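Local coordinates for protein decapping nuclease RAI1 (PDB 5BUD) that removes the NAD cap from the 5' end of RNA using divalent metal ions, and binds and stimulates the exoribonuclease RAT1, at residues Asp230-Pro233 against Lys238-Asn241; Leu207-Thr212 against Lys218-Gly223; Ala27-Ile30 against Tyr34-Asp37; Ser51-Gly56 against Lys292-Phe297; Gln131-Ser136 against Glu385-Leu390. All coordinates share one frame; numbering follows the deposited sequence.

Contact 1: residues Asp230-Pro233 against Lys238-Asn241; sequences DYLP and KKLN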
# COMPACT_ATOMS: atom_id res chain seq x y z
N ASP A 230 -2.85 4.70 -19.65
CA ASP A 230 -3.02 4.70 -21.11
C ASP A 230 -2.65 3.32 -21.70
O ASP A 230 -3.49 2.66 -22.33
CB ASP A 230 -2.13 5.79 -21.71
CG ASP A 230 -0.80 5.91 -20.99
OD1 ASP A 230 -0.51 5.03 -20.11
OD2 ASP A 230 -0.05 6.88 -21.28
N TYR A 231 -1.41 2.90 -21.50
CA TYR A 231 -0.93 1.59 -21.98
C TYR A 231 0.20 1.15 -21.08
O TYR A 231 0.85 2.00 -20.42
CB TYR A 231 -0.41 1.69 -23.44
CG TYR A 231 0.64 2.75 -23.59
CD1 TYR A 231 1.98 2.46 -23.41
CD2 TYR A 231 0.29 4.04 -23.88
CE1 TYR A 231 2.94 3.43 -23.50
CE2 TYR A 231 1.23 5.01 -24.02
CZ TYR A 231 2.55 4.71 -23.81
OH TYR A 231 3.47 5.71 -23.90
N LEU A 232 0.44 -0.16 -21.05
CA LEU A 232 1.57 -0.73 -20.32
C LEU A 232 2.74 -0.88 -21.27
O LEU A 232 2.67 -1.67 -22.18
CB LEU A 232 1.20 -2.09 -19.74
CG LEU A 232 2.22 -2.76 -18.82
CD1 LEU A 232 2.32 -2.01 -17.49
CD2 LEU A 232 1.86 -4.21 -18.58
N PRO A 233 3.82 -0.12 -21.06
CA PRO A 233 4.95 -0.30 -22.00
C PRO A 233 5.64 -1.64 -21.86
O PRO A 233 5.62 -2.24 -20.77
CB PRO A 233 5.93 0.82 -21.62
CG PRO A 233 5.48 1.32 -20.29
CD PRO A 233 4.01 1.06 -20.20
N LYS A 238 10.17 1.35 -17.70
CA LYS A 238 9.15 2.38 -17.85
C LYS A 238 7.79 1.99 -17.37
O LYS A 238 6.90 2.84 -17.41
CB LYS A 238 8.98 2.78 -19.32
CG LYS A 238 10.26 3.13 -20.03
CD LYS A 238 10.88 4.37 -19.45
CE LYS A 238 11.90 4.91 -20.42
NZ LYS A 238 12.39 6.23 -19.96
N LYS A 239 7.57 0.73 -16.95
CA LYS A 239 6.24 0.28 -16.57
C LYS A 239 5.61 1.10 -15.43
O LYS A 239 4.43 1.51 -15.50
CB LYS A 239 6.22 -1.23 -16.25
CG LYS A 239 6.80 -2.10 -17.38
CD LYS A 239 6.54 -3.59 -17.19
CE LYS A 239 6.86 -4.37 -18.47
NZ LYS A 239 6.57 -5.83 -18.31
N LEU A 240 6.39 1.37 -14.38
CA LEU A 240 5.88 2.08 -13.18
C LEU A 240 5.34 3.46 -13.53
O LEU A 240 4.35 3.90 -12.96
CB LEU A 240 6.93 2.21 -12.10
CG LEU A 240 7.33 0.92 -11.43
CD1 LEU A 240 8.37 1.19 -10.34
CD2 LEU A 240 6.12 0.22 -10.86
N ASN A 241 5.95 4.07 -14.55
CA ASN A 241 5.56 5.39 -15.03
C ASN A 241 4.13 5.50 -15.56
O ASN A 241 3.63 6.61 -15.67
CB ASN A 241 6.55 5.89 -16.10
CG ASN A 241 7.90 6.29 -15.51
OD1 ASN A 241 8.04 6.48 -14.32
ND2 ASN A 241 8.91 6.45 -16.36
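P233 meets the turn at K238 and K239 with both its ring and its carbonyl oxygen. On the ring side, P233 CG lies 3.6 Å from K238 O and 3.9 Å from K238 CB. On the carbonyl side, the aliphatic chain of K239 runs past P233 O, with K239 CG 3.6 Å and K239 CE 3.4 Å from that oxygen. These are van der Waals approaches of carbon to carbon or to a carbonyl oxygen; no hydrogen bond joins the two segments. The run alongside follows from the shape of the lysine: CG stands beside its own backbone N (chi1 -54°) and the rest of the chain is extended. L232 adds one methyl, its CD1 reaching K239 CB at 4.2 Å. K239 NZ has a weak hydrogen bond to Q236 within the intervening turn. One step further out, D230 OD1 accepts Y231 N at 2.7 Å, from above the carboxylate plane, and also bonds H242 ND1; H242 in turn touches P233. The two segments are limbs of the loop linking strands 217-228 and 243-250, away from the metal and substrate sites. L240 turns its side chain away from 230-233 and packs on strands 21-28 and 205-214.

Contact 2: residues Leu207-Thr212 against Lys218-Gly223; sequences LSVIRT and KLVLAG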
# COMPACT_ATOMS: atom_id res chain seq x y z
N LEU A 207 -0.75 -6.99 -8.57
CA LEU A 207 0.34 -6.63 -7.70
C LEU A 207 1.66 -6.48 -8.44
O LEU A 207 2.10 -7.39 -9.15
CB LEU A 207 0.49 -7.63 -6.56
CG LEU A 207 -0.77 -7.74 -5.70
CD1 LEU A 207 -1.56 -8.96 -6.11
CD2 LEU A 207 -0.43 -7.81 -4.22
N SER A 208 2.29 -5.34 -8.20
CA SER A 208 3.61 -5.05 -8.70
C SER A 208 4.60 -5.32 -7.58
O SER A 208 4.38 -4.97 -6.42
CB SER A 208 3.70 -3.59 -9.10
OG SER A 208 4.91 -3.27 -9.74
N VAL A 209 5.71 -5.93 -7.95
CA VAL A 209 6.85 -6.05 -7.09
C VAL A 209 7.97 -5.23 -7.68
O VAL A 209 8.40 -5.46 -8.82
CB VAL A 209 7.29 -7.51 -6.91
CG1 VAL A 209 8.52 -7.59 -6.04
CG2 VAL A 209 6.18 -8.28 -6.25
N ILE A 210 8.45 -4.27 -6.89
CA ILE A 210 9.43 -3.30 -7.36
C ILE A 210 10.68 -3.36 -6.50
O ILE A 210 10.63 -3.77 -5.34
CB ILE A 210 8.87 -1.87 -7.34
CG1 ILE A 210 8.57 -1.39 -5.91
CG2 ILE A 210 7.58 -1.79 -8.15
CD1 ILE A 210 8.85 0.06 -5.74
N ARG A 211 11.80 -2.97 -7.10
CA ARG A 211 13.04 -2.73 -6.41
C ARG A 211 13.22 -1.19 -6.33
O ARG A 211 13.01 -0.51 -7.31
CB ARG A 211 14.18 -3.35 -7.20
CG ARG A 211 15.52 -3.44 -6.50
CD ARG A 211 16.47 -4.35 -7.29
NE ARG A 211 17.80 -4.52 -6.69
CZ ARG A 211 18.83 -3.67 -6.83
NH1 ARG A 211 18.70 -2.56 -7.54
NH2 ARG A 211 19.99 -3.95 -6.26
N THR A 212 13.60 -0.68 -5.17
CA THR A 212 13.88 0.75 -4.98
C THR A 212 14.99 0.87 -3.93
O THR A 212 15.59 -0.13 -3.51
CB THR A 212 12.60 1.53 -4.58
OG1 THR A 212 12.80 2.97 -4.65
CG2 THR A 212 12.13 1.12 -3.19
N LYS A 218 18.80 -1.13 -0.11
CA LYS A 218 17.94 -1.61 -1.19
C LYS A 218 16.68 -2.27 -0.63
O LYS A 218 16.76 -3.07 0.31
CB LYS A 218 18.70 -2.61 -2.07
CG LYS A 218 19.79 -1.98 -2.93
CD LYS A 218 19.35 -0.67 -3.58
CE LYS A 218 20.44 -0.00 -4.42
NZ LYS A 218 21.30 0.88 -3.57
N LEU A 219 15.54 -1.91 -1.20
CA LEU A 219 14.25 -2.49 -0.79
C LEU A 219 13.47 -3.01 -1.95
O LEU A 219 13.42 -2.37 -2.98
CB LEU A 219 13.39 -1.46 -0.09
CG LEU A 219 14.01 -0.84 1.17
CD1 LEU A 219 14.56 0.52 0.80
CD2 LEU A 219 12.94 -0.73 2.26
N VAL A 220 12.85 -4.17 -1.75
CA VAL A 220 11.86 -4.71 -2.67
C VAL A 220 10.50 -4.60 -2.00
O VAL A 220 10.35 -5.04 -0.87
CB VAL A 220 12.22 -6.17 -3.01
CG1 VAL A 220 11.08 -6.87 -3.76
CG2 VAL A 220 13.51 -6.17 -3.82
N LEU A 221 9.54 -3.98 -2.68
CA LEU A 221 8.19 -3.75 -2.11
C LEU A 221 7.17 -4.36 -3.03
O LEU A 221 7.22 -4.14 -4.25
CB LEU A 221 7.86 -2.26 -2.02
CG LEU A 221 8.84 -1.37 -1.26
CD1 LEU A 221 8.38 0.07 -1.32
CD2 LEU A 221 9.01 -1.83 0.18
N ALA A 222 6.20 -5.07 -2.44
CA ALA A 222 5.05 -5.57 -3.18
C ALA A 222 3.87 -4.66 -2.89
O ALA A 222 3.60 -4.35 -1.75
CB ALA A 222 4.73 -7.02 -2.78
N GLY A 223 3.17 -4.21 -3.93
CA GLY A 223 2.02 -3.37 -3.73
C GLY A 223 1.00 -3.52 -4.82
O GLY A 223 1.32 -3.76 -5.99
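Strands 205-214 and 217-228 form a beta hairpin, and its two arms meet here in a regular antiparallel ladder, buried in the fold. S208 with G223, I210 with L221 and T212 with L219 are the hydrogen-bonded pairs, each closed by two backbone bonds, T212 N to L219 O at 2.8 Å among them. Between them lie the non-hydrogen-bonded pairs V209 with A222 and R211 with V220. CA-H...O contacts fill in the ladder, the shortest from V220 CA to I210 O at 3.1 Å.

On the face carrying V209, R211, V220 and A222, the methyls V209 CG1 and V220 CG1 meet diagonally at 3.5 Å, while V209 CG2 sits 4.0 Å from A222 CB. Near the hairpin end, K218 CG lies over one face of the R211 guanidinium, 3.9 Å from R211 NH2, which is itself hydrogen-bonded to S97 OG. On the other face, I210 CG1 is placed between its backbone N and carbonyl carbon (chi1 65°), from where it touches L221 CB at 4.0 Å. S208 OG bonds E22.

Strand 217-228 runs on from G223, itself about 8 Å from a bound manganese ion, to the manganese ligands E224 and D226. Strand 21-28 pairs with the outer edge of 207-212 and strand 100-103 flanks 218-223, while M275 and L274 of helix 255-275 cover the face of S208, I210 and L221.

Contact 3: residues Ala27-Ile30 against Tyr34-Asp37; sequences ARDI and YVYD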
# COMPACT_ATOMS: atom_id res chain seq x y z
N ALA A 27 -0.97 -11.55 -9.59
CA ALA A 27 -2.33 -11.11 -9.49
C ALA A 27 -3.11 -11.99 -8.53
O ALA A 27 -2.66 -13.09 -8.19
CB ALA A 27 -2.96 -11.11 -10.88
N ARG A 28 -4.27 -11.50 -8.10
CA ARG A 28 -5.25 -12.31 -7.40
C ARG A 28 -6.53 -12.32 -8.20
O ARG A 28 -7.00 -11.25 -8.62
CB ARG A 28 -5.51 -11.76 -6.01
CG ARG A 28 -6.14 -12.78 -5.08
CD ARG A 28 -6.12 -12.26 -3.65
NE ARG A 28 -7.06 -11.15 -3.51
CZ ARG A 28 -7.25 -10.49 -2.38
NH1 ARG A 28 -6.61 -10.83 -1.28
NH2 ARG A 28 -8.12 -9.49 -2.36
N ASP A 29 -7.10 -13.50 -8.46
CA ASP A 29 -8.32 -13.59 -9.27
C ASP A 29 -9.57 -13.37 -8.45
O ASP A 29 -9.51 -13.17 -7.23
CB ASP A 29 -8.35 -14.87 -10.15
CG ASP A 29 -8.65 -16.16 -9.36
OD1 ASP A 29 -9.18 -16.12 -8.23
OD2 ASP A 29 -8.35 -17.23 -9.93
N ILE A 30 -10.71 -13.41 -9.11
CA ILE A 30 -11.99 -13.08 -8.46
C ILE A 30 -12.43 -14.07 -7.35
O ILE A 30 -13.33 -13.76 -6.52
CB ILE A 30 -13.08 -12.90 -9.54
CG1 ILE A 30 -14.31 -12.19 -8.96
CG2 ILE A 30 -13.43 -14.23 -10.22
CD1 ILE A 30 -15.27 -11.67 -10.00
N TYR A 34 -4.19 -16.77 -6.31
CA TYR A 34 -3.11 -16.03 -6.97
C TYR A 34 -2.74 -16.62 -8.32
O TYR A 34 -2.86 -17.83 -8.55
CB TYR A 34 -1.89 -15.94 -6.05
CG TYR A 34 -2.19 -15.09 -4.85
CD1 TYR A 34 -1.94 -13.72 -4.88
CD2 TYR A 34 -2.81 -15.62 -3.73
CE1 TYR A 34 -2.26 -12.92 -3.81
CE2 TYR A 34 -3.12 -14.83 -2.64
CZ TYR A 34 -2.85 -13.47 -2.69
OH TYR A 34 -3.16 -12.66 -1.63
N VAL A 35 -2.28 -15.74 -9.20
CA VAL A 35 -2.01 -16.04 -10.59
C VAL A 35 -0.62 -15.54 -10.91
O VAL A 35 -0.31 -14.40 -10.63
CB VAL A 35 -3.00 -15.27 -11.48
CG1 VAL A 35 -2.60 -15.39 -12.95
CG2 VAL A 35 -4.43 -15.73 -11.23
N TYR A 36 0.23 -16.37 -11.52
CA TYR A 36 1.64 -16.01 -11.69
C TYR A 36 2.09 -15.89 -13.14
O TYR A 36 3.10 -15.24 -13.44
CB TYR A 36 2.55 -16.97 -10.89
CG TYR A 36 2.13 -17.14 -9.45
CD1 TYR A 36 1.29 -18.19 -9.05
CD2 TYR A 36 2.59 -16.27 -8.46
CE1 TYR A 36 0.91 -18.33 -7.72
CE2 TYR A 36 2.20 -16.39 -7.15
CZ TYR A 36 1.37 -17.42 -6.77
OH TYR A 36 1.01 -17.51 -5.43
N ASP A 37 1.32 -16.48 -14.05
CA ASP A 37 1.60 -16.42 -15.49
C ASP A 37 0.69 -15.37 -16.13
O ASP A 37 -0.46 -15.20 -15.73
CB ASP A 37 1.34 -17.79 -16.12
CG ASP A 37 2.24 -18.87 -15.55
OD1 ASP A 37 3.44 -18.91 -15.89
OD2 ASP A 37 1.74 -19.68 -14.75
O HOH W 1 -5.63 -13.33 -0.23
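The Y34 ring carries the aliphatic part of R28 over one face. R28 CG stands 4.1 Å from the ring centroid, only 12° off the normal, which makes a CH-pi contact almost at the centre. R28 CD moves on toward the phenol end, 3.6 Å from both Y34 CZ and Y34 OH. With CG anti to the backbone N (chi1 -160°), the arginine starts out across the ring; a bend at chi3 then turns the guanidinium away from a flat stack, its plane 63° from that of the ring. One water ties the two polar ends together, accepting from R28 NH1 at 2.9 Å and hydrogen-bonding Y34 OH. The guanidinium has further holds: NE donates to Y203 O, NH1 to N74 OD1, and NH2 weakly to N202 O, so its rotation is well fixed. The R28 side chain lies about 8 Å from a bound manganese ion, close to the active site without touching it.

Beneath the side chains is a short two-pair ladder. A27 and V35 form the hydrogen-bonded pair, with V35 N to A27 O at 2.9 Å and A27 N to V35 O at 3.1 Å; R28 and Y34 form the adjoining non-hydrogen-bonded pair. On the face away from R28 and Y34, A27 CB packs on V35 CB at 4.2 Å. D29 OD1 takes the backbone N-H groups of D31 and K33, tying down the hairpin turn.

Strand 34-35 pairs back on the end of strand 21-28, whose body pairs with strand 205-214. Y34 and Y36 also touch S80 on helix 78-92, and R28 bonds through its backbone to Q205.

Contact 4: residues Ser51-Gly56 against Lys292-Phe297; sequences STIDTG and KNVELF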
# COMPACT_ATOMS: atom_id res chain seq x y z
N SER A 51 -18.25 13.42 -19.84
CA SER A 51 -19.64 13.24 -20.19
C SER A 51 -20.29 12.23 -19.26
O SER A 51 -21.43 12.43 -18.82
CB SER A 51 -19.78 12.80 -21.67
OG SER A 51 -19.13 11.58 -21.96
N THR A 52 -19.55 11.16 -18.95
CA THR A 52 -20.03 10.18 -17.98
C THR A 52 -20.11 10.79 -16.59
O THR A 52 -21.09 10.58 -15.87
CB THR A 52 -19.09 8.95 -17.94
OG1 THR A 52 -18.61 8.67 -19.25
CG2 THR A 52 -19.82 7.75 -17.41
N ILE A 53 -19.10 11.56 -16.21
CA ILE A 53 -19.09 12.21 -14.90
C ILE A 53 -20.31 13.13 -14.77
O ILE A 53 -20.91 13.25 -13.70
CB ILE A 53 -17.77 12.97 -14.65
CG1 ILE A 53 -16.64 11.96 -14.45
CG2 ILE A 53 -17.87 13.84 -13.39
CD1 ILE A 53 -15.25 12.51 -14.70
N ASP A 54 -20.68 13.77 -15.87
CA ASP A 54 -21.80 14.70 -15.88
C ASP A 54 -23.13 14.04 -15.58
O ASP A 54 -24.02 14.71 -15.08
CB ASP A 54 -21.86 15.47 -17.20
CG ASP A 54 -20.85 16.60 -17.24
OD1 ASP A 54 -20.12 16.78 -16.24
OD2 ASP A 54 -20.77 17.32 -18.26
N THR A 55 -23.26 12.74 -15.85
CA THR A 55 -24.50 12.02 -15.55
C THR A 55 -24.82 11.90 -14.05
O THR A 55 -25.96 11.61 -13.69
CB THR A 55 -24.51 10.61 -16.16
OG1 THR A 55 -23.43 9.84 -15.62
CG2 THR A 55 -24.42 10.65 -17.68
N GLY A 56 -23.83 12.10 -13.19
CA GLY A 56 -24.07 12.02 -11.75
C GLY A 56 -24.09 10.59 -11.22
O GLY A 56 -25.08 10.14 -10.65
N LYS A 292 -19.14 13.87 -8.20
CA LYS A 292 -19.35 15.25 -8.66
C LYS A 292 -18.24 15.70 -9.59
O LYS A 292 -18.50 16.33 -10.60
CB LYS A 292 -19.37 16.18 -7.46
CG LYS A 292 -20.43 15.83 -6.42
CD LYS A 292 -21.84 15.84 -7.01
CE LYS A 292 -22.23 17.22 -7.53
NZ LYS A 292 -23.45 17.10 -8.39
N ASN A 293 -17.00 15.39 -9.25
CA ASN A 293 -15.88 15.69 -10.14
C ASN A 293 -14.66 14.81 -9.85
O ASN A 293 -14.54 14.20 -8.77
CB ASN A 293 -15.51 17.18 -10.05
CG ASN A 293 -14.99 17.57 -8.69
OD1 ASN A 293 -15.72 17.58 -7.72
ND2 ASN A 293 -13.71 17.90 -8.61
N VAL A 294 -13.75 14.76 -10.82
CA VAL A 294 -12.55 13.96 -10.74
C VAL A 294 -11.35 14.85 -10.96
O VAL A 294 -11.37 15.69 -11.84
CB VAL A 294 -12.59 12.84 -11.78
CG1 VAL A 294 -11.27 12.11 -11.85
CG2 VAL A 294 -13.76 11.92 -11.47
N GLU A 295 -10.30 14.65 -10.17
CA GLU A 295 -9.08 15.44 -10.30
C GLU A 295 -7.81 14.58 -10.23
O GLU A 295 -7.64 13.77 -9.29
CB GLU A 295 -9.05 16.50 -9.20
CG GLU A 295 -7.91 17.50 -9.35
CD GLU A 295 -7.91 18.60 -8.30
OE1 GLU A 295 -8.89 18.73 -7.54
OE2 GLU A 295 -6.90 19.32 -8.23
N LEU A 296 -6.95 14.78 -11.23
CA LEU A 296 -5.62 14.19 -11.29
C LEU A 296 -4.54 15.01 -10.59
O LEU A 296 -4.44 16.21 -10.81
CB LEU A 296 -5.21 14.04 -12.75
CG LEU A 296 -3.80 13.58 -13.11
CD1 LEU A 296 -3.48 12.22 -12.53
CD2 LEU A 296 -3.68 13.56 -14.63
N PHE A 297 -3.76 14.36 -9.75
CA PHE A 297 -2.57 14.96 -9.17
C PHE A 297 -1.36 14.20 -9.64
O PHE A 297 -1.38 12.96 -9.72
CB PHE A 297 -2.60 14.88 -7.64
CG PHE A 297 -3.73 15.66 -7.03
CD1 PHE A 297 -3.54 16.97 -6.61
CD2 PHE A 297 -4.98 15.10 -6.90
CE1 PHE A 297 -4.58 17.69 -6.03
CE2 PHE A 297 -6.05 15.82 -6.37
CZ PHE A 297 -5.84 17.12 -5.91
O HOH W 2 -21.24 16.28 -12.06
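Apolar packing carries this surface contact, and I53 supplies it from the helix side. Its CD1 meets V294 CG2 at 3.6 Å and V294 CB at 4.0 Å, the two side chains crossing at about a right angle. The isoleucine divides its branches: CG1 stands beside the backbone N (chi1 -70°) and leads CD1 to the valine, while CG2, anti to that N, lies 3.8 Å from K292 O and 4.2 Å from N293 CA. One residue thus covers both a side chain and a piece of backbone on the strand.

The polar link is indirect. A water donates to K292 O at 3.1 Å and, weakly, to I53 O at 3.5 Å, bridging the backbones of I53 and K292.

Backbone geometry shapes both partners. K292 and N293 together sit opposite F284 in a classic beta bulge, and both turn their side chains away from the helix at the root, while V294 turns toward it. In the other segment G56, with positive phi (80°), is where the chain leaves helical geometry, and its N bonds to I53 O.

The contact joins helix 50-54 to strand 291-298, which pairs antiparallel with strand 279-285. L48, in the loop ahead of the helix, touches both I53 and V294, and V294 also packs on I281 of strand 279-285.

Contact 5: residues Gln131-Ser136 against Glu385-Leu390; sequences QLFIKS and EWRQSL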
# COMPACT_ATOMS: atom_id res chain seq x y z
N GLN A 131 19.01 -11.45 3.79
CA GLN A 131 17.96 -10.44 3.64
C GLN A 131 17.02 -10.40 4.83
O GLN A 131 16.91 -11.37 5.56
CB GLN A 131 17.14 -10.70 2.37
CG GLN A 131 18.05 -10.78 1.17
CD GLN A 131 17.34 -11.05 -0.13
OE1 GLN A 131 16.57 -11.99 -0.25
NE2 GLN A 131 17.66 -10.24 -1.13
N LEU A 132 16.35 -9.27 4.99
CA LEU A 132 15.32 -9.07 6.00
C LEU A 132 13.95 -9.13 5.38
O LEU A 132 13.61 -8.34 4.49
CB LEU A 132 15.46 -7.70 6.63
CG LEU A 132 16.71 -7.38 7.41
CD1 LEU A 132 16.47 -6.04 8.05
CD2 LEU A 132 17.00 -8.43 8.46
N PHE A 133 13.17 -10.10 5.83
CA PHE A 133 11.81 -10.28 5.44
C PHE A 133 10.92 -9.63 6.52
O PHE A 133 11.03 -9.98 7.72
CB PHE A 133 11.51 -11.77 5.26
CG PHE A 133 12.25 -12.37 4.10
CD1 PHE A 133 11.69 -12.36 2.83
CD2 PHE A 133 13.54 -12.89 4.26
CE1 PHE A 133 12.38 -12.89 1.75
CE2 PHE A 133 14.23 -13.41 3.18
CZ PHE A 133 13.65 -13.42 1.92
N ILE A 134 10.08 -8.68 6.10
CA ILE A 134 9.30 -7.90 7.05
C ILE A 134 7.81 -8.02 6.74
O ILE A 134 7.38 -7.81 5.61
CB ILE A 134 9.78 -6.41 7.09
CG1 ILE A 134 11.26 -6.30 7.46
CG2 ILE A 134 9.00 -5.63 8.13
CD1 ILE A 134 11.79 -4.87 7.48
N LYS A 135 7.04 -8.42 7.75
CA LYS A 135 5.62 -8.54 7.63
C LYS A 135 4.97 -7.99 8.86
O LYS A 135 5.61 -7.75 9.90
CB LYS A 135 5.17 -10.01 7.43
CG LYS A 135 5.01 -10.82 8.70
CD LYS A 135 4.61 -12.27 8.44
CE LYS A 135 3.18 -12.42 7.98
NZ LYS A 135 2.26 -12.30 9.11
N SER A 136 3.68 -7.75 8.73
CA SER A 136 2.92 -7.19 9.81
C SER A 136 2.52 -8.30 10.77
O SER A 136 2.38 -9.48 10.38
CB SER A 136 1.66 -6.50 9.26
OG SER A 136 0.96 -5.85 10.33
N GLU A 385 14.02 -23.88 0.45
CA GLU A 385 14.68 -24.88 -0.41
C GLU A 385 15.21 -24.24 -1.67
O GLU A 385 16.35 -24.47 -2.05
CB GLU A 385 13.74 -26.01 -0.80
CG GLU A 385 14.44 -27.10 -1.56
CD GLU A 385 13.53 -28.22 -2.02
OE1 GLU A 385 12.53 -28.52 -1.34
OE2 GLU A 385 13.84 -28.81 -3.06
N TRP A 386 14.36 -23.44 -2.33
CA TRP A 386 14.83 -22.72 -3.51
C TRP A 386 16.10 -21.94 -3.20
O TRP A 386 17.09 -22.05 -3.92
CB TRP A 386 13.75 -21.78 -4.09
CG TRP A 386 14.35 -20.72 -4.98
CD1 TRP A 386 14.41 -19.36 -4.73
CD2 TRP A 386 15.02 -20.92 -6.24
NE1 TRP A 386 15.07 -18.71 -5.76
CE2 TRP A 386 15.45 -19.64 -6.70
CE3 TRP A 386 15.31 -22.04 -7.02
CZ2 TRP A 386 16.13 -19.46 -7.90
CZ3 TRP A 386 16.00 -21.87 -8.22
CH2 TRP A 386 16.40 -20.58 -8.65
N ARG A 387 16.11 -21.15 -2.13
CA ARG A 387 17.29 -20.32 -1.85
C ARG A 387 18.56 -21.12 -1.45
O ARG A 387 19.71 -20.75 -1.81
CB ARG A 387 16.99 -19.26 -0.79
CG ARG A 387 16.05 -18.14 -1.27
CD ARG A 387 16.72 -17.28 -2.34
NE ARG A 387 16.01 -16.03 -2.58
CZ ARG A 387 16.14 -14.93 -1.84
NH1 ARG A 387 16.93 -14.91 -0.78
NH2 ARG A 387 15.44 -13.84 -2.16
N GLN A 388 18.36 -22.21 -0.71
CA GLN A 388 19.46 -23.11 -0.35
C GLN A 388 20.07 -23.74 -1.59
O GLN A 388 21.28 -23.96 -1.64
CB GLN A 388 18.99 -24.21 0.60
CG GLN A 388 18.68 -23.70 2.00
CD GLN A 388 17.68 -24.58 2.74
OE1 GLN A 388 17.19 -25.59 2.21
NE2 GLN A 388 17.33 -24.18 3.95
N SER A 389 19.24 -24.00 -2.60
CA SER A 389 19.68 -24.61 -3.87
C SER A 389 20.63 -23.75 -4.71
O SER A 389 21.38 -24.30 -5.51
CB SER A 389 18.48 -25.00 -4.74
OG SER A 389 18.02 -23.91 -5.52
N LEU A 390 20.58 -22.43 -4.56
CA LEU A 390 21.48 -21.54 -5.31
C LEU A 390 22.89 -21.52 -4.71
O LEU A 390 23.83 -21.05 -5.35
CB LEU A 390 20.94 -20.10 -5.34
CG LEU A 390 19.65 -19.85 -6.12
CD1 LEU A 390 19.18 -18.40 -6.01
CD2 LEU A 390 19.85 -20.22 -7.59
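R387 meets Q131 end-on, directing both terminal nitrogens at a single oxygen. NH2 of R387 donates to Q131 OE1 at 2.9 Å and R387 NH1 to the same oxygen at 3.0 Å, with N-H...O angles of 148° and 142°. The oxygen lies in the guanidinium plane, but the amide is turned 57° against it, so the fork approaches the carbonyl unevenly: NH2 is tilted modestly from the carbonyl plane while NH1 comes from above it. The side chains cross at about a right angle. The extended glutamine and the long arginine together span the gap to a helix whose backbone stays far from the strand, the nearest CA atoms (Q131 and R387) being 11.3 Å apart.

F133 presents its edge, with R387 NH2 near the ring plane, 4.5 Å from F133 CZ. The buried charge is probably balanced by two salt bridges, R387 NH1 to D129 and R387 NE to E89. At the amide's other end, Q131 NE2 donates to the backbone oxygens of I96 and S98, fixing which way round the amide sits.

This is a buried polar network by which the C-terminal helix 381-389 is held to strand 131-136, away from the metal and substrate sites of this PD-(D/E)XK nuclease.

Overall arrangement
Contacts 2 and 5 are buried, contacts 1 and 3 partly so, and contact 4 lies at the surface, on the opposite side of the chain's centre from contact 5. Contacts 2 and 3 share a sheet through neighbouring strands 205-214 and 21-28 and touch where L207 packs on A27. Contact 1 reaches contact 2 as well, through L240 against I210 and S208. Chemistry follows place: contact 2 rests on a full backbone ladder, contact 3 on a shorter one reinforced by an arginine on a tyrosine, contact 5 on side-chain bonds to a buried charge. Contacts 1 and 4 rely mainly on van der Waals contact. Contacts 4 and 5 join segments far apart in sequence, whereas the others close short loops.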